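Flagellar hook-associated protein (Burkholderia pseudomallei, PDB 4UT1) probably serves as a structural component of the bacterial flagellum, at the junction between the hook and the filament. Local coordinates at residues G235-V240 against A244-A249; N544-S549 against F560-N565; T381-D384 against S389-G392; T115-Y120 against V312-Q317; Y96-Q101 against Q163-Q168. One frame throughout, in Å; residues are numbered along the deposited sequence.

Contact 1 of 5, residues G235-V240 against A244-A249; sequences GGQPLV and ASYQLA. With EDO (1,2-ethanediol), chain E.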
# COMPACT_ATOMS: atom_id res chain seq x y z
N GLY A 235 32.03 3.90 1.52
CA GLY A 235 31.50 4.31 2.81
C GLY A 235 32.52 4.25 3.92
O GLY A 235 32.24 4.67 5.04
N GLY A 236 33.70 3.71 3.63
CA GLY A 236 34.80 3.70 4.59
C GLY A 236 35.28 2.33 5.03
O GLY A 236 36.39 2.19 5.54
N GLN A 237 34.45 1.31 4.84
CA GLN A 237 34.77 -0.05 5.28
C GLN A 237 36.01 -0.56 4.55
O GLN A 237 36.03 -0.60 3.32
CB GLN A 237 33.57 -0.98 5.05
CG GLN A 237 33.88 -2.47 5.17
CD GLN A 237 34.29 -2.88 6.56
OE1 GLN A 237 33.64 -2.53 7.54
NE2 GLN A 237 35.39 -3.62 6.65
N PRO A 238 37.06 -0.93 5.29
CA PRO A 238 38.22 -1.49 4.60
C PRO A 238 37.91 -2.82 3.93
O PRO A 238 37.15 -3.63 4.48
CB PRO A 238 39.26 -1.66 5.72
CG PRO A 238 38.47 -1.73 6.97
CD PRO A 238 37.24 -0.88 6.76
N LEU A 239 38.50 -3.05 2.76
CA LEU A 239 38.40 -4.34 2.08
C LEU A 239 39.77 -5.00 2.00
O LEU A 239 39.90 -6.22 2.15
CB LEU A 239 37.84 -4.17 0.68
CG LEU A 239 36.38 -3.72 0.60
CD1 LEU A 239 35.98 -3.74 -0.85
CD2 LEU A 239 35.46 -4.61 1.44
N VAL A 240 40.78 -4.18 1.74
CA VAL A 240 42.17 -4.65 1.72
C VAL A 240 43.04 -3.67 2.48
O VAL A 240 42.96 -2.46 2.27
CB VAL A 240 42.73 -4.79 0.29
CG1 VAL A 240 44.22 -5.15 0.35
CG2 VAL A 240 41.95 -5.82 -0.50
N ALA A 244 46.41 -8.26 4.14
CA ALA A 244 45.20 -8.80 4.74
C ALA A 244 43.96 -8.30 3.98
O ALA A 244 43.95 -7.20 3.44
CB ALA A 244 45.11 -8.42 6.22
N SER A 245 42.93 -9.14 3.93
CA SER A 245 41.66 -8.70 3.35
C SER A 245 40.52 -8.88 4.36
O SER A 245 40.63 -9.65 5.32
CB SER A 245 41.37 -9.47 2.06
OG SER A 245 40.97 -10.81 2.33
N TYR A 246 39.43 -8.15 4.13
CA TYR A 246 38.24 -8.24 4.97
C TYR A 246 37.12 -8.95 4.22
O TYR A 246 36.89 -8.68 3.05
CB TYR A 246 37.76 -6.85 5.40
CG TYR A 246 38.63 -6.10 6.39
CD1 TYR A 246 39.88 -5.63 6.03
CD2 TYR A 246 38.17 -5.83 7.68
CE1 TYR A 246 40.67 -4.94 6.93
CE2 TYR A 246 38.96 -5.14 8.59
CZ TYR A 246 40.20 -4.69 8.20
OH TYR A 246 40.99 -4.00 9.09
N GLN A 247 36.42 -9.85 4.91
CA GLN A 247 35.33 -10.60 4.30
C GLN A 247 33.98 -9.92 4.51
O GLN A 247 33.64 -9.56 5.63
CB GLN A 247 35.27 -12.01 4.87
CG GLN A 247 36.05 -13.03 4.08
CD GLN A 247 35.36 -14.38 4.04
OE1 GLN A 247 35.33 -15.05 3.01
NE2 GLN A 247 34.79 -14.78 5.18
N LEU A 248 33.22 -9.76 3.44
CA LEU A 248 31.84 -9.32 3.57
C LEU A 248 30.94 -10.54 3.60
O LEU A 248 31.33 -11.62 3.13
CB LEU A 248 31.44 -8.40 2.41
CG LEU A 248 32.31 -7.16 2.20
CD1 LEU A 248 31.87 -6.39 0.98
CD2 LEU A 248 32.33 -6.25 3.46
N ALA A 249 29.74 -10.39 4.15
CA ALA A 249 28.75 -11.44 4.07
C ALA A 249 27.36 -10.84 3.84
O ALA A 249 27.14 -9.65 4.11
CB ALA A 249 28.76 -12.30 5.32
C1 EDO E . 37.56 -13.63 1.51
O1 EDO E . 38.22 -14.43 0.53
C2 EDO E . 38.48 -12.55 2.05
O2 EDO E . 38.47 -11.37 1.24

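Contact 2 of 5, residues N544-S549 against F560-N565; sequences NGVSVS and FTIGAN. With EDO (1,2-ethanediol), chain J.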
# COMPACT_ATOMS: atom_id res chain seq x y z
N ASN A 544 -31.56 4.33 12.05
CA ASN A 544 -30.30 5.03 11.90
C ASN A 544 -29.77 4.89 10.48
O ASN A 544 -29.96 3.85 9.85
CB ASN A 544 -29.29 4.50 12.93
CG ASN A 544 -28.02 5.31 12.99
OD1 ASN A 544 -28.03 6.51 13.28
ND2 ASN A 544 -26.89 4.64 12.75
N GLY A 545 -29.13 5.94 9.97
CA GLY A 545 -28.50 5.90 8.66
C GLY A 545 -29.42 5.74 7.47
O GLY A 545 -29.03 5.20 6.44
N VAL A 546 -30.65 6.25 7.60
CA VAL A 546 -31.64 6.19 6.53
C VAL A 546 -31.82 7.56 5.90
O VAL A 546 -32.00 8.56 6.60
CB VAL A 546 -32.99 5.69 7.05
CG1 VAL A 546 -34.06 5.74 5.93
CG2 VAL A 546 -32.84 4.26 7.57
N SER A 547 -31.74 7.61 4.57
CA SER A 547 -31.94 8.86 3.84
C SER A 547 -33.09 8.74 2.85
O SER A 547 -33.20 7.74 2.14
CB SER A 547 -30.68 9.28 3.09
OG SER A 547 -29.66 9.69 3.99
N VAL A 548 -33.93 9.76 2.81
CA VAL A 548 -34.99 9.85 1.80
C VAL A 548 -35.15 11.28 1.30
O VAL A 548 -34.86 12.23 2.03
CB VAL A 548 -36.36 9.35 2.33
CG1 VAL A 548 -36.32 7.86 2.60
CG2 VAL A 548 -36.77 10.11 3.61
N SER A 549 -35.63 11.43 0.06
CA SER A 549 -35.92 12.75 -0.49
C SER A 549 -37.39 12.84 -0.88
O SER A 549 -37.92 11.92 -1.48
CB SER A 549 -35.05 13.06 -1.71
OG SER A 549 -33.69 13.14 -1.33
N PHE A 560 -46.21 8.64 3.48
CA PHE A 560 -45.04 8.05 2.85
C PHE A 560 -44.43 7.08 3.85
O PHE A 560 -44.24 7.42 5.02
CB PHE A 560 -44.06 9.15 2.43
CG PHE A 560 -44.73 10.22 1.62
CD1 PHE A 560 -45.37 11.28 2.25
CD2 PHE A 560 -44.82 10.11 0.24
CE1 PHE A 560 -46.05 12.25 1.51
CE2 PHE A 560 -45.49 11.07 -0.52
CZ PHE A 560 -46.11 12.15 0.13
N THR A 561 -44.17 5.85 3.40
CA THR A 561 -43.70 4.81 4.31
C THR A 561 -42.21 4.56 4.14
O THR A 561 -41.63 4.84 3.09
CB THR A 561 -44.44 3.49 4.09
OG1 THR A 561 -44.24 3.04 2.73
CG2 THR A 561 -45.92 3.66 4.34
N ILE A 562 -41.61 4.06 5.22
CA ILE A 562 -40.20 3.68 5.25
C ILE A 562 -40.11 2.36 6.00
O ILE A 562 -40.60 2.23 7.12
CB ILE A 562 -39.32 4.74 5.95
CG1 ILE A 562 -39.28 6.04 5.15
CG2 ILE A 562 -37.89 4.21 6.11
CD1 ILE A 562 -38.68 7.20 5.91
N GLY A 563 -39.47 1.37 5.39
CA GLY A 563 -39.36 0.08 6.05
C GLY A 563 -38.37 -0.80 5.31
O GLY A 563 -37.72 -0.35 4.37
N ALA A 564 -38.27 -2.05 5.74
CA ALA A 564 -37.36 -3.00 5.12
C ALA A 564 -37.80 -3.31 3.69
O ALA A 564 -38.99 -3.33 3.38
CB ALA A 564 -37.29 -4.28 5.95
N ASN A 565 -36.82 -3.53 2.81
CA ASN A 565 -37.09 -3.79 1.41
C ASN A 565 -37.46 -5.25 1.15
O ASN A 565 -36.86 -6.16 1.72
CB ASN A 565 -35.89 -3.39 0.54
CG ASN A 565 -36.14 -3.60 -0.94
OD1 ASN A 565 -37.27 -3.78 -1.38
ND2 ASN A 565 -35.07 -3.55 -1.73
C1 EDO J . -37.69 -1.58 -5.23
O1 EDO J . -38.35 -0.29 -5.21
C2 EDO J . -38.03 -2.34 -3.95
O2 EDO J . -37.91 -3.74 -4.17

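Contact 3 of 5, residues T381-D384 against S389-G392; sequences TLTD and SVVG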
# COMPACT_ATOMS: atom_id res chain seq x y z
N THR A 381 8.39 7.96 16.52
CA THR A 381 8.44 8.60 15.22
C THR A 381 8.15 7.56 14.15
O THR A 381 8.64 6.45 14.23
CB THR A 381 9.81 9.24 14.97
OG1 THR A 381 10.11 10.16 16.03
CG2 THR A 381 9.83 9.96 13.63
N LEU A 382 7.32 7.93 13.18
CA LEU A 382 7.08 7.10 12.00
C LEU A 382 7.87 7.69 10.85
O LEU A 382 7.65 8.84 10.46
CB LEU A 382 5.59 7.04 11.66
CG LEU A 382 5.20 5.98 10.62
CD1 LEU A 382 5.20 4.61 11.27
CD2 LEU A 382 3.84 6.28 10.00
N THR A 383 8.78 6.89 10.29
CA THR A 383 9.60 7.32 9.18
C THR A 383 9.30 6.49 7.93
O THR A 383 9.13 5.28 8.00
CB THR A 383 11.09 7.20 9.52
OG1 THR A 383 11.35 7.94 10.73
CG2 THR A 383 11.93 7.74 8.40
N ASP A 384 9.20 7.18 6.79
CA ASP A 384 9.04 6.52 5.49
C ASP A 384 10.37 5.88 5.10
O ASP A 384 11.39 6.57 5.01
CB ASP A 384 8.58 7.55 4.45
CG ASP A 384 8.23 6.93 3.12
OD1 ASP A 384 9.06 6.16 2.59
OD2 ASP A 384 7.14 7.22 2.60
N SER A 389 12.04 10.27 5.11
CA SER A 389 11.35 11.43 5.69
C SER A 389 10.42 11.04 6.83
O SER A 389 9.70 10.05 6.76
CB SER A 389 10.58 12.18 4.62
OG SER A 389 11.47 12.79 3.70
N VAL A 390 10.42 11.84 7.88
CA VAL A 390 9.49 11.65 8.98
C VAL A 390 8.05 11.93 8.51
O VAL A 390 7.77 12.96 7.91
CB VAL A 390 9.86 12.57 10.17
CG1 VAL A 390 8.73 12.61 11.22
CG2 VAL A 390 11.16 12.12 10.80
N VAL A 391 7.14 10.99 8.77
CA VAL A 391 5.74 11.22 8.40
C VAL A 391 4.95 11.80 9.57
O VAL A 391 3.96 12.48 9.36
CB VAL A 391 5.04 9.94 7.94
CG1 VAL A 391 5.94 9.12 7.06
CG2 VAL A 391 4.59 9.15 9.15
N GLY A 392 5.37 11.49 10.79
CA GLY A 392 4.69 12.02 11.96
C GLY A 392 5.26 11.48 13.26
O GLY A 392 6.03 10.52 13.25

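Contact 4 of 5, residues T115-Y120 against V312-Q317; sequences TAITNY and VSFASQ. With EDO (1,2-ethanediol), chain C.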
# COMPACT_ATOMS: atom_id res chain seq x y z
N THR A 115 -7.57 -3.03 -15.97
CA THR A 115 -8.67 -3.56 -16.77
C THR A 115 -9.52 -4.54 -15.96
O THR A 115 -10.73 -4.51 -16.06
CB THR A 115 -8.17 -4.25 -18.05
OG1 THR A 115 -7.65 -3.26 -18.95
CG2 THR A 115 -9.32 -4.97 -18.73
N ALA A 116 -8.87 -5.39 -15.17
CA ALA A 116 -9.60 -6.35 -14.34
C ALA A 116 -10.49 -5.61 -13.33
O ALA A 116 -11.61 -6.04 -13.05
CB ALA A 116 -8.63 -7.27 -13.60
N ILE A 117 -9.99 -4.51 -12.78
CA ILE A 117 -10.79 -3.73 -11.83
C ILE A 117 -12.01 -3.13 -12.54
O ILE A 117 -13.15 -3.27 -12.07
CB ILE A 117 -9.96 -2.62 -11.18
CG1 ILE A 117 -8.91 -3.23 -10.25
CG2 ILE A 117 -10.83 -1.71 -10.33
CD1 ILE A 117 -7.97 -2.21 -9.65
N THR A 118 -11.78 -2.46 -13.67
CA THR A 118 -12.88 -1.88 -14.45
C THR A 118 -13.95 -2.92 -14.78
O THR A 118 -15.16 -2.65 -14.65
CB THR A 118 -12.37 -1.26 -15.76
OG1 THR A 118 -11.42 -0.23 -15.47
CG2 THR A 118 -13.53 -0.66 -16.56
N ASN A 119 -13.50 -4.09 -15.22
CA ASN A 119 -14.40 -5.16 -15.61
C ASN A 119 -15.22 -5.71 -14.44
O ASN A 119 -16.39 -6.08 -14.60
CB ASN A 119 -13.61 -6.29 -16.28
CG ASN A 119 -13.19 -5.95 -17.70
OD1 ASN A 119 -13.67 -4.97 -18.26
ND2 ASN A 119 -12.30 -6.74 -18.28
N TYR A 120 -14.61 -5.74 -13.26
CA TYR A 120 -15.31 -6.20 -12.08
C TYR A 120 -16.48 -5.28 -11.76
O TYR A 120 -17.60 -5.73 -11.53
CB TYR A 120 -14.40 -6.27 -10.85
CG TYR A 120 -15.18 -6.71 -9.63
CD1 TYR A 120 -15.57 -8.03 -9.47
CD2 TYR A 120 -15.58 -5.79 -8.66
CE1 TYR A 120 -16.31 -8.44 -8.37
CE2 TYR A 120 -16.30 -6.18 -7.56
CZ TYR A 120 -16.67 -7.50 -7.42
OH TYR A 120 -17.39 -7.90 -6.33
N VAL A 312 -5.93 -3.35 -1.13
CA VAL A 312 -6.56 -3.08 0.15
C VAL A 312 -7.73 -2.12 -0.04
O VAL A 312 -8.81 -2.37 0.45
CB VAL A 312 -5.58 -2.49 1.18
CG1 VAL A 312 -6.34 -1.98 2.41
CG2 VAL A 312 -4.54 -3.52 1.58
N SER A 313 -7.51 -1.04 -0.77
CA SER A 313 -8.57 -0.07 -0.96
C SER A 313 -9.75 -0.70 -1.71
O SER A 313 -10.89 -0.47 -1.37
CB SER A 313 -8.07 1.16 -1.71
OG SER A 313 -9.10 2.12 -1.82
N PHE A 314 -9.45 -1.48 -2.75
CA PHE A 314 -10.50 -2.16 -3.51
C PHE A 314 -11.33 -3.09 -2.61
O PHE A 314 -12.55 -2.99 -2.57
CB PHE A 314 -9.89 -2.97 -4.67
CG PHE A 314 -10.84 -3.95 -5.31
CD1 PHE A 314 -10.97 -5.24 -4.81
CD2 PHE A 314 -11.62 -3.58 -6.41
CE1 PHE A 314 -11.85 -6.14 -5.39
CE2 PHE A 314 -12.49 -4.49 -7.00
CZ PHE A 314 -12.61 -5.76 -6.48
N ALA A 315 -10.66 -3.99 -1.90
CA ALA A 315 -11.35 -4.92 -1.01
C ALA A 315 -12.17 -4.18 0.05
O ALA A 315 -13.33 -4.52 0.29
CB ALA A 315 -10.34 -5.85 -0.35
N SER A 316 -11.58 -3.15 0.66
CA SER A 316 -12.25 -2.43 1.72
C SER A 316 -13.51 -1.74 1.21
O SER A 316 -14.56 -1.80 1.84
CB SER A 316 -11.31 -1.41 2.35
OG SER A 316 -10.27 -2.06 3.08
N GLN A 317 -13.39 -1.06 0.07
CA GLN A 317 -14.55 -0.38 -0.52
C GLN A 317 -15.67 -1.32 -0.92
O GLN A 317 -16.85 -1.01 -0.72
CB GLN A 317 -14.13 0.41 -1.75
CG GLN A 317 -13.38 1.67 -1.46
CD GLN A 317 -13.06 2.42 -2.72
OE1 GLN A 317 -13.90 3.12 -3.26
NE2 GLN A 317 -11.84 2.24 -3.23
C1 EDO C . -12.62 -11.20 -17.05
O1 EDO C . -13.40 -12.11 -16.25
C2 EDO C . -12.81 -9.77 -16.55
O2 EDO C . -11.57 -9.17 -16.17

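Contact 5 of 5, residues Y96-Q101 against Q163-Q168; sequences YTLVAQ and QSVNSQ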
# COMPACT_ATOMS: atom_id res chain seq x y z
N TYR A 96 19.16 -0.40 -14.13
CA TYR A 96 18.39 -0.43 -15.38
C TYR A 96 17.86 -1.83 -15.70
O TYR A 96 16.66 -2.01 -15.96
CB TYR A 96 19.22 0.08 -16.57
CG TYR A 96 18.43 -0.07 -17.85
CD1 TYR A 96 17.19 0.55 -17.98
CD2 TYR A 96 18.88 -0.85 -18.90
CE1 TYR A 96 16.44 0.42 -19.12
CE2 TYR A 96 18.12 -0.99 -20.06
CZ TYR A 96 16.91 -0.36 -20.16
OH TYR A 96 16.14 -0.49 -21.30
N THR A 97 18.74 -2.82 -15.71
CA THR A 97 18.35 -4.18 -16.06
C THR A 97 17.18 -4.66 -15.20
O THR A 97 16.21 -5.23 -15.71
CB THR A 97 19.54 -5.16 -15.94
OG1 THR A 97 20.53 -4.81 -16.90
CG2 THR A 97 19.09 -6.58 -16.20
N LEU A 98 17.24 -4.36 -13.91
CA LEU A 98 16.22 -4.83 -12.99
C LEU A 98 14.89 -4.11 -13.19
O LEU A 98 13.83 -4.72 -13.17
CB LEU A 98 16.69 -4.67 -11.54
CG LEU A 98 17.80 -5.62 -11.11
CD1 LEU A 98 18.34 -5.18 -9.77
CD2 LEU A 98 17.28 -7.04 -11.04
N VAL A 99 14.95 -2.79 -13.37
CA VAL A 99 13.70 -2.04 -13.51
C VAL A 99 13.13 -2.28 -14.90
O VAL A 99 11.91 -2.27 -15.08
CB VAL A 99 13.89 -0.52 -13.24
CG1 VAL A 99 14.86 0.08 -14.23
CG2 VAL A 99 12.55 0.21 -13.28
N ALA A 100 13.99 -2.54 -15.89
CA ALA A 100 13.49 -2.87 -17.22
C ALA A 100 12.71 -4.19 -17.17
O ALA A 100 11.63 -4.32 -17.76
CB ALA A 100 14.62 -2.96 -18.23
N GLN A 101 13.27 -5.16 -16.45
CA GLN A 101 12.60 -6.43 -16.19
C GLN A 101 11.23 -6.22 -15.54
O GLN A 101 10.22 -6.77 -15.99
CB GLN A 101 13.46 -7.35 -15.31
CG GLN A 101 12.82 -8.70 -15.03
CD GLN A 101 13.58 -9.53 -14.01
OE1 GLN A 101 13.04 -10.49 -13.46
NE2 GLN A 101 14.83 -9.17 -13.76
N GLN A 163 13.59 -11.88 -4.17
CA GLN A 163 14.52 -12.97 -3.87
C GLN A 163 15.66 -13.02 -4.88
O GLN A 163 16.79 -13.36 -4.52
CB GLN A 163 13.78 -14.31 -3.82
CG GLN A 163 14.71 -15.50 -3.69
CD GLN A 163 15.62 -15.40 -2.49
OE1 GLN A 163 15.30 -14.74 -1.50
NE2 GLN A 163 16.78 -16.07 -2.57
N SER A 164 15.37 -12.70 -6.14
CA SER A 164 16.42 -12.57 -7.15
C SER A 164 17.46 -11.54 -6.69
O SER A 164 18.67 -11.78 -6.80
CB SER A 164 15.83 -12.17 -8.51
OG SER A 164 16.84 -12.09 -9.49
N VAL A 165 17.01 -10.42 -6.14
CA VAL A 165 17.95 -9.45 -5.58
C VAL A 165 18.79 -10.08 -4.45
O VAL A 165 20.02 -9.94 -4.42
CB VAL A 165 17.21 -8.19 -5.08
CG1 VAL A 165 18.16 -7.32 -4.24
CG2 VAL A 165 16.67 -7.42 -6.28
N ASN A 166 18.14 -10.82 -3.55
CA ASN A 166 18.87 -11.53 -2.49
C ASN A 166 19.99 -12.41 -3.02
O ASN A 166 21.13 -12.32 -2.57
CB ASN A 166 17.91 -12.40 -1.68
CG ASN A 166 17.09 -11.58 -0.69
OD1 ASN A 166 17.46 -10.46 -0.37
ND2 ASN A 166 15.99 -12.15 -0.20
N SER A 167 19.66 -13.25 -3.99
CA SER A 167 20.66 -14.15 -4.55
C SER A 167 21.80 -13.40 -5.21
O SER A 167 22.97 -13.77 -5.07
CB SER A 167 20.01 -15.12 -5.54
OG SER A 167 19.30 -16.11 -4.82
N GLN A 168 21.47 -12.33 -5.92
CA GLN A 168 22.50 -11.54 -6.60
C GLN A 168 23.39 -10.79 -5.62
O GLN A 168 24.60 -10.67 -5.86
CB GLN A 168 21.86 -10.58 -7.59
CG GLN A 168 21.33 -11.29 -8.84
CD GLN A 168 20.69 -10.35 -9.82
OE1 GLN A 168 19.51 -10.48 -10.14
NE2 GLN A 168 21.46 -9.39 -10.32

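Contact 1 of 5, residues G235-V240 against A244-A249
Pro238 and Leu239 meet Tyr246 in a tight beta hairpin, where strand 238-241 turns back into strand 244-252 within a six-stranded antiparallel sheet. The backbone tie is Tyr246 N to Leu239 O at 2.8 Å; its N-H points well at the oxygen (163°), but the donor stands above the carbonyl plane rather than on a lone pair. The same oxygen takes a CA-H...O contact from Ser245 CA, and one residue on, Val240 and Ser245 form an antiparallel non-hydrogen-bonded pair. Tyr246 turns its ring over the proline: Pro238 CG lies 3.8 Å from the centroid of the Tyr246 ring and 17° off its normal, a CH-pi contact over one face, displaced toward the rim at CZ. Beside it the Gln237 amide approaches the Tyr246 ring obliquely, NE2 to CD2 3.7 Å. With CG anti to the backbone N (chi1 167°) and a bend at chi2, the Gln237 chain curls back until NE2 donates to Pro238 O at 2.8 Å, in the carbonyl plane and on a lone pair. Leu239 lies crosswise to Leu248, CD2 to CD1 4.0 Å, and the two pack with Thr180 and Ile176 of helix 134-193. Toward strand 228-233 the pair Leu239 and Val240 sits opposite the single residue Val231, a classic beta bulge. Ser245 OG shares a 2.8 Å hydrogen bond with O2 of an ethanediol, probably from the crystallisation liquor. With one backbone bond across the segments, their hold rests largely on the Pro238-Tyr246 and Leu239-Leu248 packing, while Pro238 O and Ser264 OG fix the Gln237 amide.

Contact 2 of 5, residues N544-S549 against F560-N565
Ile562 fits against Val546 and Val548, and these three buried side chains make up the whole contact between the two segments. They lie between two antiparallel sheets packed face to face, in the D3 region of FlgK. The backbones stay well apart: the closest CA atoms, those of Val548 and Ile562, are 8.8 Å from each other. Both ends of the isoleucine are used. With CG2 anti to the backbone N and CG1 anti to the carbonyl carbon (chi1 -66°), its two branches separate along the strand. Ile562 CG2 meets Val546 CG1 at 4.1 Å, the two side chains sliding past each other in opposite directions. Ile562 CD1 reaches Val548 tip to tip, 4.1 Å from CG1 and 4.2 Å from CG2, so it sits almost evenly against both methyls. Away from this apolar patch, Ser547 turns away from Ile562, and its OG bonds to Thr530 OG1 of the neighbouring strand. At the looser, partly exposed end Asn565 OD1 accepts a 2.9 Å hydrogen bond from O2 of an ethanediol, probably from the crystallisation liquor, while Asn565 ND2 is held by Ser448 O. Gly545 and Val546 sit opposite Ile531 in a G1 beta bulge. Strand 546-551 runs between 463-470 and 527-533 in one sheet; strand 559-564 runs between 450-454 and 480-485 in the other, with Ala452 touching both Val548 and Ile562 and Ile531 also reaching Ile562.

Contact 3 of 5, residues T381-D384 against S389-G392
Leu382 O receives the shortest of the three backbone bonds here, from Val391 N at 2.8 Å, with the donor nearly along the C=O axis. Leu382 also gives its own N-H to Gly392 O at 2.9 Å, almost straight at 174°. The one residue thus bonds to two successive residues of the opposite strand, Val391 and Gly392, which makes a classic beta bulge. Past it the register has shifted by one, Thr383 pairs with Val390 as a non-hydrogen-bonded pair, and Asp384 N closes the ladder on Ser389 O at 2.9 Å. The bulge swings Val391 in toward strand 381-384, setting its CG1 3.8 Å from Asp384 N. On the side of the sheet that carries Thr383, Thr381 and Val390 cross at about a right angle. With OG1 of Thr381 turned beside the backbone N (chi1 -56°), CG2 falls anti to that N and rests against both valine methyls, 3.7 Å from Val390 CG1 and 3.8 Å from Val390 CG2. Asp384 sends its carboxylate away from Ser389: OD1 accepts from Ala386 N in the turn, and OD2 has a weak bond to Ser369 OG. This hairpin forms one side of a five-stranded antiparallel sheet. Strand 390-394 is outermost, strand 380-384 is bonded on its other edge to strand 371-375, and Leu382 and Val391 both pack on Tyr371 and on Ile405 of strand 402-405.

Contact 4 of 5, residues T115-Y120 against V312-Q317
An aromatic cluster inside the helical bundle brings together Tyr120 of helix 113-129 and Phe314 of helix 287-322. Their rings form an offset edge-to-face pair, with centroids 5.4 Å apart and planes at 69°, the edge of Phe314 directed toward the face of Tyr120. The touching edge is the far end of the phenylalanine: Phe314 CZ and CE2 are each 3.7 Å from Tyr120 CD2, so the approach falls on one side of the tyrosine ring rather than over its centre. Both side chains have CG anti to the backbone N (chi1 178° for Tyr120, 167° for Phe314), which throws each ring out from its helix into the gap between them; the closest CA atoms, those of Ile117 and Phe314, are 8.5 Å apart. Ile117, one turn before Tyr120, adds a looser touch, CG2 to Phe314 CD2 at 4.4 Å. All three side chains are buried, and the join between the segments is apolar and aromatic. Phe337 makes edge-to-face pairs with both Tyr120 and Phe314, extending the cluster to three rings. Helix 134-193 packs against the same group, Ala144 on Tyr120 and Leu147 on Phe314, while Leu593 of helix 593-630 covers Phe314 from the C-terminal part of the chain.

Contact 5 of 5, residues Y96-Q101 against Q163-Q168
Leu98 points from helix 80-106 toward Val165 and Gln168 of helix 134-193, and its two methyls go to different partners. CD1 faces the valine, 4.5 Å from Val165 CG2, a loose apolar touch. CD2 lies against the glutamine, 4.2 Å from Gln168 OE1. Leu98 and Gln168 slide past each other in opposite directions. With CG of Gln168 anti to the carbonyl carbon (chi1 -74°) and the chain extended beyond it, the glutamine carries its amide across to the leucine. Val165 points its CB more to one side and offers the leucine just one methyl, CG2. The amide oxygen of Gln168 is also tied back to its own helix by a weak bond from Ser164 OG, 3.2 Å from OE1, one turn earlier. This is side-chain packing between two long helices of the FlgK helical bundle; the closest CA atoms, those of Leu98 and Val165, remain 8.9 Å apart. Leu98 is further enclosed by helix 287-322, where Leu292 and Phe295 touch it, and Leu292 reaches Gln168 as well, so three helices meet around the leucine. On another side of helix 80-106, Val99 packs on Ala607 and Leu611 of helix 593-630. Within helix 134-193, on a face turned from Leu98, Asn166 ND2 donates to Gln163 OE1 at 3.0 Å and also binds Ser258 O, while Asn166 OD1 accepts from Leu260 N.

Overall arrangement
The five contacts are spread along an elongated chain. Contacts 4 and 5 lie in the helical bundle, their centres about 29 Å apart, and their segments alternate in sequence, so early helices 80-106 and 113-129 are tied to later helices 134-193 and 287-322. Contact 1, in a sheet leaning on helix 134-193, falls in the chain between the two halves of contact 4 and sits about 24 Å from contact 5, centre to centre. Contact 3 and then contact 2 follow in separate beta regions, D2-like and D3. Contacts 1 and 2, about 74 Å apart by centres, lie on opposite sides of the chain's centre. The bundle forms the long core, with the sheets of contacts 1 and 3 beside it and those of contact 2 toward one end.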